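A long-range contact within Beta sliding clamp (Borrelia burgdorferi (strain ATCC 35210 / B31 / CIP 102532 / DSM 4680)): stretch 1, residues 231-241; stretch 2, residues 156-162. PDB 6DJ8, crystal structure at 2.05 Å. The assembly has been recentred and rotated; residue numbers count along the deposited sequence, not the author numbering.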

# COMPACT_ATOMS: atom_id res chain seq x y z
N LEU A 231 10.82 -8.72 -16.23
CA LEU A 231 10.42 -9.27 -17.53
C LEU A 231 10.74 -10.75 -17.68
O LEU A 231 10.00 -11.48 -18.35
CB LEU A 231 11.12 -8.53 -18.67
CG LEU A 231 10.88 -7.03 -18.79
CD1 LEU A 231 11.69 -6.48 -19.91
CD2 LEU A 231 9.41 -6.79 -19.08
N MET A 232 11.82 -11.22 -17.07
CA MET A 232 12.31 -12.56 -17.37
C MET A 232 11.54 -13.62 -16.59
O MET A 232 11.47 -13.57 -15.35
CB MET A 232 13.80 -12.64 -17.09
CG MET A 232 14.62 -12.14 -18.25
SD MET A 232 16.36 -12.24 -17.88
CE MET A 232 16.35 -13.70 -16.94
N SER A 233 11.00 -14.58 -17.33
CA SER A 233 10.21 -15.65 -16.73
C SER A 233 11.05 -16.57 -15.85
O SER A 233 10.54 -17.12 -14.88
CB SER A 233 9.53 -16.46 -17.84
OG SER A 233 10.49 -17.15 -18.63
N GLY A 234 12.33 -16.73 -16.17
CA GLY A 234 13.16 -17.69 -15.48
C GLY A 234 13.29 -19.02 -16.19
O GLY A 234 14.09 -19.86 -15.77
N GLU A 235 12.50 -19.24 -17.24
CA GLU A 235 12.57 -20.43 -18.07
C GLU A 235 13.09 -20.04 -19.45
O GLU A 235 12.69 -19.01 -20.00
CB GLU A 235 11.20 -21.10 -18.19
CG GLU A 235 11.04 -21.96 -19.44
CD GLU A 235 9.69 -22.65 -19.49
OE1 GLU A 235 8.92 -22.51 -18.52
OE2 GLU A 235 9.40 -23.33 -20.51
N GLY A 236 13.99 -20.84 -19.98
CA GLY A 236 14.52 -20.58 -21.30
C GLY A 236 15.83 -19.83 -21.23
O GLY A 236 16.38 -19.57 -20.15
N MET A 237 16.30 -19.41 -22.40
CA MET A 237 17.60 -18.77 -22.55
C MET A 237 17.42 -17.28 -22.79
O MET A 237 16.34 -16.81 -23.14
CB MET A 237 18.38 -19.42 -23.71
CG MET A 237 18.46 -20.94 -23.58
SD MET A 237 19.24 -21.47 -22.03
CE MET A 237 20.90 -20.84 -22.26
N VAL A 238 18.49 -16.52 -22.52
CA VAL A 238 18.54 -15.09 -22.79
C VAL A 238 19.88 -14.77 -23.45
O VAL A 238 20.93 -15.20 -22.96
CB VAL A 238 18.34 -14.24 -21.51
CG1 VAL A 238 19.15 -14.79 -20.36
CG2 VAL A 238 18.69 -12.78 -21.78
N LYS A 239 19.84 -14.03 -24.56
CA LYS A 239 21.03 -13.62 -25.29
C LYS A 239 21.36 -12.20 -24.86
O LYS A 239 20.48 -11.33 -24.83
CB LYS A 239 20.80 -13.63 -26.81
CG LYS A 239 20.42 -14.97 -27.40
CD LYS A 239 20.28 -14.87 -28.92
CE LYS A 239 19.72 -16.16 -29.52
NZ LYS A 239 20.69 -17.26 -29.66
N ILE A 240 22.61 -11.98 -24.50
CA ILE A 240 23.11 -10.66 -24.11
C ILE A 240 24.21 -10.29 -25.09
O ILE A 240 25.06 -11.12 -25.40
CB ILE A 240 23.62 -10.67 -22.65
CG1 ILE A 240 22.43 -10.82 -21.70
CG2 ILE A 240 24.47 -9.45 -22.35
CD1 ILE A 240 22.83 -11.30 -20.30
N LYS A 241 24.19 -9.04 -25.56
CA LYS A 241 25.16 -8.57 -26.54
C LYS A 241 25.67 -7.19 -26.14
O LYS A 241 24.94 -6.41 -25.53
CB LYS A 241 24.57 -8.51 -27.96
CG LYS A 241 24.13 -9.86 -28.52
CD LYS A 241 23.46 -9.69 -29.88
CE LYS A 241 22.83 -10.98 -30.38
NZ LYS A 241 23.77 -12.12 -30.28
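Stretch 2, residues 156-162: KQKSFKK

The start of a helix leaves backbone NH groups without partners from the preceding turn, and a neighbouring loop can supply carbonyl oxygens to meet them. The contact between residues 156-162 and 231-241 of the Borrelia sliding clamp is a compact example. Stretch 2 enters in extended form at Lys156 and turns helical from Gln157 onward, with phi/psi near -60/-45 through Lys162. Its helix runs at 63° to the N-to-C direction of strand 237-241, the two axes approaching to 7.7 Å, and the contact buries 632 Å² in all.

Lys156, the N-cap residue, forms an antiparallel, non-hydrogen-bonded bridge with Met237, their CA atoms 4.5 Å apart. The side chains diverge, but the curled Met237 (m, m, m) brings its CE back to 3.6 Å from Lys156 N. The lysine is modelled only as far as CB.

Gln157 is the hub. Its N donates to Gly236 O at 2.9 Å in a nearly straight bond, fixing the first turn of the helix to the loop. Its side chain (chi1 m, chi2 t) points toward stretch 1 and uses both ends of the amide: OE1 accepts from Gly234 N and from Ser233 OG, each at 3.2 Å, while NE2 donates to Met237 O at 3.3 Å. A single glutamine thus spans the turn leading into the strand. Gly234 and Gly236 have positive phi, and at their backbone angles a CB would jam against the preceding carbonyl oxygen.

At Lys158 the backbone comes close to the loop: Lys158 CA is 4.2 Å from Gly234 CA, and Gly234 O lies 3.3 Å from Lys158 CB. A water accepts from Lys158 N at 2.7 Å and donates to Gly234 O at 2.8 Å and Gly236 O at 2.9 Å, linking another early helical NH to the loop. The lysine side chain leads away, and Ser159 makes no contact.

One turn after Lys156, Phe160 N closes on Lys156 O at 3.1 Å, and its ring supplies the apolar part of the contact. Ile240 CD1 sits over one face, 3.6 Å from the ring centroid in a CH-pi contact, whereas Met232 SD, 3.5 Å from Phe160 CD2, and Val238 CG1, 4.0 Å from the same atom, approach obliquely.

Lys161 lays its aliphatic portion along the loop: its CG is 3.4 Å from Met232 CE, and its CD is 4.0 Å from Gly234 CA. By Lys162 the side chain is out of reach.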

# COMPACT_ATOMS: atom_id res chain seq x y z
N LYS A 156 21.17 -19.01 -19.18
CA LYS A 156 19.85 -19.38 -18.73
C LYS A 156 19.20 -18.18 -18.06
O LYS A 156 19.85 -17.40 -17.34
CB LYS A 156 19.93 -20.57 -17.76
N GLN A 157 17.92 -17.98 -18.35
CA GLN A 157 17.21 -16.88 -17.73
C GLN A 157 17.28 -16.99 -16.21
O GLN A 157 17.54 -15.99 -15.52
CB GLN A 157 15.76 -16.88 -18.22
CG GLN A 157 15.59 -16.18 -19.54
CD GLN A 157 14.13 -16.06 -19.89
OE1 GLN A 157 13.33 -15.67 -19.07
NE2 GLN A 157 13.79 -16.41 -21.12
N LYS A 158 17.06 -18.19 -15.68
CA LYS A 158 17.07 -18.38 -14.23
C LYS A 158 18.38 -17.91 -13.61
O LYS A 158 18.39 -17.22 -12.59
CB LYS A 158 16.81 -19.86 -13.91
CG LYS A 158 16.94 -20.22 -12.45
CD LYS A 158 16.22 -21.54 -12.15
CE LYS A 158 16.85 -22.29 -10.98
NZ LYS A 158 18.22 -22.78 -11.30
N SER A 159 19.51 -18.24 -14.24
CA SER A 159 20.80 -17.79 -13.70
C SER A 159 20.91 -16.28 -13.77
O SER A 159 21.31 -15.63 -12.79
CB SER A 159 21.94 -18.47 -14.46
OG SER A 159 21.74 -19.87 -14.45
N PHE A 160 20.56 -15.68 -14.92
CA PHE A 160 20.68 -14.24 -15.08
C PHE A 160 19.83 -13.50 -14.06
O PHE A 160 20.25 -12.45 -13.54
CB PHE A 160 20.24 -13.85 -16.49
CG PHE A 160 20.57 -12.43 -16.88
CD1 PHE A 160 21.65 -11.77 -16.33
CD2 PHE A 160 19.80 -11.76 -17.82
CE1 PHE A 160 21.95 -10.47 -16.70
CE2 PHE A 160 20.10 -10.46 -18.18
CZ PHE A 160 21.19 -9.82 -17.63
N LYS A 161 18.63 -14.01 -13.78
CA LYS A 161 17.78 -13.40 -12.75
C LYS A 161 18.47 -13.43 -11.39
O LYS A 161 18.44 -12.43 -10.65
CB LYS A 161 16.45 -14.13 -12.64
CG LYS A 161 15.43 -13.79 -13.68
CD LYS A 161 14.08 -14.41 -13.35
CE LYS A 161 13.65 -14.03 -11.95
NZ LYS A 161 12.19 -13.75 -11.89
N LYS A 162 19.07 -14.56 -11.04
CA LYS A 162 19.76 -14.64 -9.75
C LYS A 162 20.90 -13.63 -9.68
O LYS A 162 21.06 -12.92 -8.69
CB LYS A 162 20.28 -16.06 -9.52
CG LYS A 162 20.87 -16.30 -8.13
CD LYS A 162 20.96 -17.79 -7.84
CE LYS A 162 21.87 -18.10 -6.67
NZ LYS A 162 21.68 -19.51 -6.21
O HOH W 1 16.42 -20.21 -17.28